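Local coordinates for protein 3'-5' exonuclease crn-4 (Caenorhabditis elegans, PDB 3CM6) that degrades RNA and DNA from the 3' end as a metal-dependent homodimeric exonuclease, taking part in the breakdown of DNA during apoptosis, at residues L24-T29 against C39-F44. Numbering follows the deposited sequence.
Sequences LDFETT and CEVIQF. With ER3 (erbium (III) ion), chain F.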
ATOM      1  N   LEU B  24     -15.716  20.955  -2.346  1.00 30.32           N
ATOM      2  CA  LEU B  24     -15.383  19.552  -2.286  1.00 31.00           C
ATOM      3  C   LEU B  24     -13.887  19.351  -2.174  1.00 31.45           C
ATOM      4  O   LEU B  24     -13.083  20.115  -2.738  1.00 31.61           O
ATOM      5  CB  LEU B  24     -15.905  18.814  -3.512  1.00 31.18           C
ATOM      6  CG  LEU B  24     -15.515  17.334  -3.600  1.00 32.39           C
ATOM      7  CD1 LEU B  24     -16.646  16.453  -3.092  1.00 34.15           C
ATOM      8  CD2 LEU B  24     -15.190  16.979  -5.022  1.00 33.14           C
ATOM      9  N   ASP B  25     -13.525  18.310  -1.438  1.00 31.25           N
ATOM     10  CA  ASP B  25     -12.148  17.925  -1.331  1.00 31.20           C
ATOM     11  C   ASP B  25     -11.966  16.449  -0.993  1.00 30.62           C
ATOM     12  O   ASP B  25     -12.670  15.902  -0.137  1.00 30.10           O
ATOM     13  CB  ASP B  25     -11.456  18.773  -0.294  1.00 31.87           C
ATOM     14  CG  ASP B  25      -9.979  18.637  -0.370  1.00 33.64           C
ATOM     15  OD1 ASP B  25      -9.425  18.853  -1.470  1.00 37.53           O
ATOM     16  OD2 ASP B  25      -9.376  18.292   0.652  1.00 36.65           O
ATOM     17  N   PHE B  26     -11.029  15.821  -1.697  1.00 29.80           N
ATOM     18  CA  PHE B  26     -10.675  14.432  -1.488  1.00 29.58           C
ATOM     19  C   PHE B  26      -9.240  14.334  -0.982  1.00 30.00           C
ATOM     20  O   PHE B  26      -8.363  15.107  -1.391  1.00 30.54           O
ATOM     21  CB  PHE B  26     -10.750  13.647  -2.797  1.00 28.90           C
ATOM     22  CG  PHE B  26     -12.148  13.396  -3.320  1.00 27.95           C
ATOM     23  CD1 PHE B  26     -13.096  12.729  -2.557  1.00 25.80           C
ATOM     24  CD2 PHE B  26     -12.484  13.773  -4.629  1.00 26.46           C
ATOM     25  CE1 PHE B  26     -14.365  12.479  -3.076  1.00 26.34           C
ATOM     26  CE2 PHE B  26     -13.749  13.533  -5.149  1.00 25.53           C
ATOM     27  CZ  PHE B  26     -14.689  12.885  -4.387  1.00 26.34           C
ATOM     28  N   GLU B  27      -8.991  13.387  -0.095  1.00 30.02           N
ATOM     29  CA  GLU B  27      -7.619  12.983   0.162  1.00 30.81           C
ATOM     30  C   GLU B  27      -7.460  11.547  -0.307  1.00 30.53           C
ATOM     31  O   GLU B  27      -8.431  10.760  -0.268  1.00 30.00           O
ATOM     32  CB  GLU B  27      -7.246  13.139   1.645  1.00 31.50           C
ATOM     33  CG  GLU B  27      -7.280  14.589   2.193  1.00 33.45           C
ATOM     34  CD  GLU B  27      -6.501  15.617   1.359  1.00 39.08           C
ATOM     35  OE1 GLU B  27      -5.566  15.247   0.591  1.00 40.55           O
ATOM     36  OE2 GLU B  27      -6.830  16.831   1.485  1.00 42.78           O
ATOM     37  N   THR B  28      -6.252  11.204  -0.766  1.00 30.09           N
ATOM     38  CA  THR B  28      -6.026   9.874  -1.361  1.00 29.54           C
ATOM     39  C   THR B  28      -4.822   9.159  -0.773  1.00 29.75           C
ATOM     40  O   THR B  28      -3.907   9.786  -0.224  1.00 29.12           O
ATOM     41  CB  THR B  28      -5.815   9.937  -2.917  1.00 29.50           C
ATOM     42  OG1 THR B  28      -4.593  10.625  -3.215  1.00 29.45           O
ATOM     43  CG2 THR B  28      -6.957  10.644  -3.620  1.00 27.62           C
ATOM     44  N   THR B  29      -4.807   7.841  -0.933  1.00 30.06           N
ATOM     45  CA  THR B  29      -3.589   7.073  -0.756  1.00 30.20           C
ATOM     46  C   THR B  29      -2.559   7.638  -1.725  1.00 31.30           C
ATOM     47  O   THR B  29      -2.918   8.109  -2.814  1.00 31.05           O
ATOM     48  CB  THR B  29      -3.793   5.605  -1.113  1.00 30.16           C
ATOM     49  OG1 THR B  29      -4.204   5.503  -2.484  1.00 30.71           O
ATOM     50  CG2 THR B  29      -4.834   4.978  -0.239  1.00 28.77           C
ATOM     51  N   CYS B  39      -4.331   5.850  -6.861  1.00 29.17           N
ATOM     52  CA  CYS B  39      -4.911   6.611  -5.765  1.00 29.76           C
ATOM     53  C   CYS B  39      -6.311   6.186  -5.456  1.00 29.66           C
ATOM     54  O   CYS B  39      -7.139   6.050  -6.350  1.00 29.83           O
ATOM     55  CB  CYS B  39      -4.915   8.093  -6.063  1.00 29.59           C
ATOM     56  SG  CYS B  39      -3.265   8.650  -6.346  1.00 32.53           S
ATOM     57  N   GLU B  40      -6.541   5.933  -4.176  1.00 29.53           N
ATOM     58  CA  GLU B  40      -7.853   5.628  -3.671  1.00 29.23           C
ATOM     59  C   GLU B  40      -8.215   6.703  -2.672  1.00 28.61           C
ATOM     60  O   GLU B  40      -7.363   7.152  -1.892  1.00 28.21           O
ATOM     61  CB  GLU B  40      -7.862   4.254  -3.004  1.00 29.49           C
ATOM     62  CG  GLU B  40      -7.784   3.096  -3.993  1.00 29.56           C
ATOM     63  CD  GLU B  40      -7.650   1.778  -3.289  1.00 32.15           C
ATOM     64  OE1 GLU B  40      -6.578   1.549  -2.682  1.00 32.92           O
ATOM     65  OE2 GLU B  40      -8.615   0.974  -3.315  1.00 33.49           O
ATOM     66  N   VAL B  41      -9.476   7.115  -2.715  1.00 27.77           N
ATOM     67  CA  VAL B  41      -9.989   8.121  -1.808  1.00 27.47           C
ATOM     68  C   VAL B  41      -9.872   7.596  -0.378  1.00 27.35           C
ATOM     69  O   VAL B  41     -10.237   6.460  -0.105  1.00 27.60           O
ATOM     70  CB  VAL B  41     -11.472   8.494  -2.139  1.00 27.54           C
ATOM     71  CG1 VAL B  41     -12.025   9.465  -1.110  1.00 26.66           C
ATOM     72  CG2 VAL B  41     -11.594   9.094  -3.563  1.00 26.40           C
ATOM     73  N   ILE B  42      -9.325   8.411   0.516  1.00 26.96           N
ATOM     74  CA  ILE B  42      -9.336   8.077   1.933  1.00 26.92           C
ATOM     75  C   ILE B  42     -10.061   9.118   2.803  1.00 27.71           C
ATOM     76  O   ILE B  42     -10.273   8.899   4.004  1.00 26.69           O
ATOM     77  CB  ILE B  42      -7.932   7.785   2.482  1.00 27.13           C
ATOM     78  CG1 ILE B  42      -6.970   8.951   2.254  1.00 26.20           C
ATOM     79  CG2 ILE B  42      -7.399   6.481   1.902  1.00 26.93           C
ATOM     80  CD1 ILE B  42      -5.582   8.695   2.838  1.00 26.09           C
ATOM     81  N   GLN B  43     -10.428  10.247   2.180  1.00 28.24           N
ATOM     82  CA  GLN B  43     -11.246  11.248   2.820  1.00 28.74           C
ATOM     83  C   GLN B  43     -12.143  12.028   1.843  1.00 29.69           C
ATOM     84  O   GLN B  43     -11.694  12.549   0.805  1.00 30.06           O
ATOM     85  CB  GLN B  43     -10.421  12.194   3.689  1.00 28.55           C
ATOM     86  CG  GLN B  43     -11.237  12.653   4.889  1.00 29.27           C
ATOM     87  CD  GLN B  43     -10.586  13.742   5.724  1.00 31.72           C
ATOM     88  OE1 GLN B  43      -9.391  14.061   5.577  1.00 31.09           O
ATOM     89  NE2 GLN B  43     -11.385  14.328   6.626  1.00 31.67           N
ATOM     90  N   PHE B  44     -13.409  12.116   2.227  1.00 29.42           N
ATOM     91  CA  PHE B  44     -14.449  12.694   1.442  1.00 29.41           C
ATOM     92  C   PHE B  44     -15.012  13.842   2.281  1.00 29.67           C
ATOM     93  O   PHE B  44     -15.677  13.594   3.294  1.00 30.00           O
ATOM     94  CB  PHE B  44     -15.510  11.619   1.280  1.00 29.68           C
ATOM     95  CG  PHE B  44     -16.395  11.785   0.092  1.00 30.05           C
ATOM     96  CD1 PHE B  44     -16.966  10.663  -0.495  1.00 30.45           C
ATOM     97  CD2 PHE B  44     -16.659  13.043  -0.448  1.00 30.85           C
ATOM     98  CE1 PHE B  44     -17.786  10.783  -1.602  1.00 31.99           C
ATOM     99  CE2 PHE B  44     -17.487  13.179  -1.549  1.00 32.39           C
ATOM    100  CZ  PHE B  44     -18.053  12.055  -2.131  1.00 31.92           C
TER
HETATM  101 ER   ER3 F 300      -6.718  18.718  -0.590  1.00 88.54          ER
HETATM  102  O   HOH W   1      -4.565   3.041  -3.184  1.00 25.85           O
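Phe26 and Phe44 face each other as a non-hydrogen-bonded pair of antiparallel strands, and their rings meet edge-to-face. CE1 of Phe26 stands over the centre of the Phe44 ring, 3.5 Å from Phe44 CD2, with the planes 57° apart. Phe44 sends CG anti to its backbone N (chi1 -157°), which swings the ring back across to the neighbouring strand; there Leu24 CD1 meets its edge, 3.7 Å from Phe44 CE2. Val41 CG1 packs on Phe26 CD1, extending this apolar face. Reducing Phe44 to an alanine would probably leave the Phe26 edge and Leu24 CD1 without the surface they rest on and open a gap toward Phe62 and Phe102.

On the other face, Glu27 and Gln43 run side by side, their CB atoms 3.9 Å apart and their carboxylate and amide planes turned 52° from each other; Gln43 NE2 is hydrogen-bonded to Asn63 OD1 on strand 55-67. Glu27, bent at chi2, directs its carboxylate to the magnesium site it forms with Asp25 and Asp194, beside which an erbium ion lies in this crystal. A classic beta bulge interrupts the pairing: Ile42 N (2.6 Å) and Gln43 N both donate to Glu27 O, from the same face of its carbonyl plane. Beyond it, Thr29 OG1 accepts a nearly straight bond from Glu40 N at 2.9 Å, while a water links that hydroxyl to Glu40 OE1. The same carboxylate takes backbone N-H bonds, OE2 from Val69 and Leu70 and OE1 from Asn71.

Strands 20-28 and 41-50 are adjacent in the central sheet of this RNase H-like exonuclease fold. Strand 55-67 continues the sheet beyond Phe44, with Phe62 edge-to-face to its ring, and strand 116-120 flanks Leu24; helix 191-207 covers the carboxylate face, and helix 124-136 touches Leu24 and Thr28.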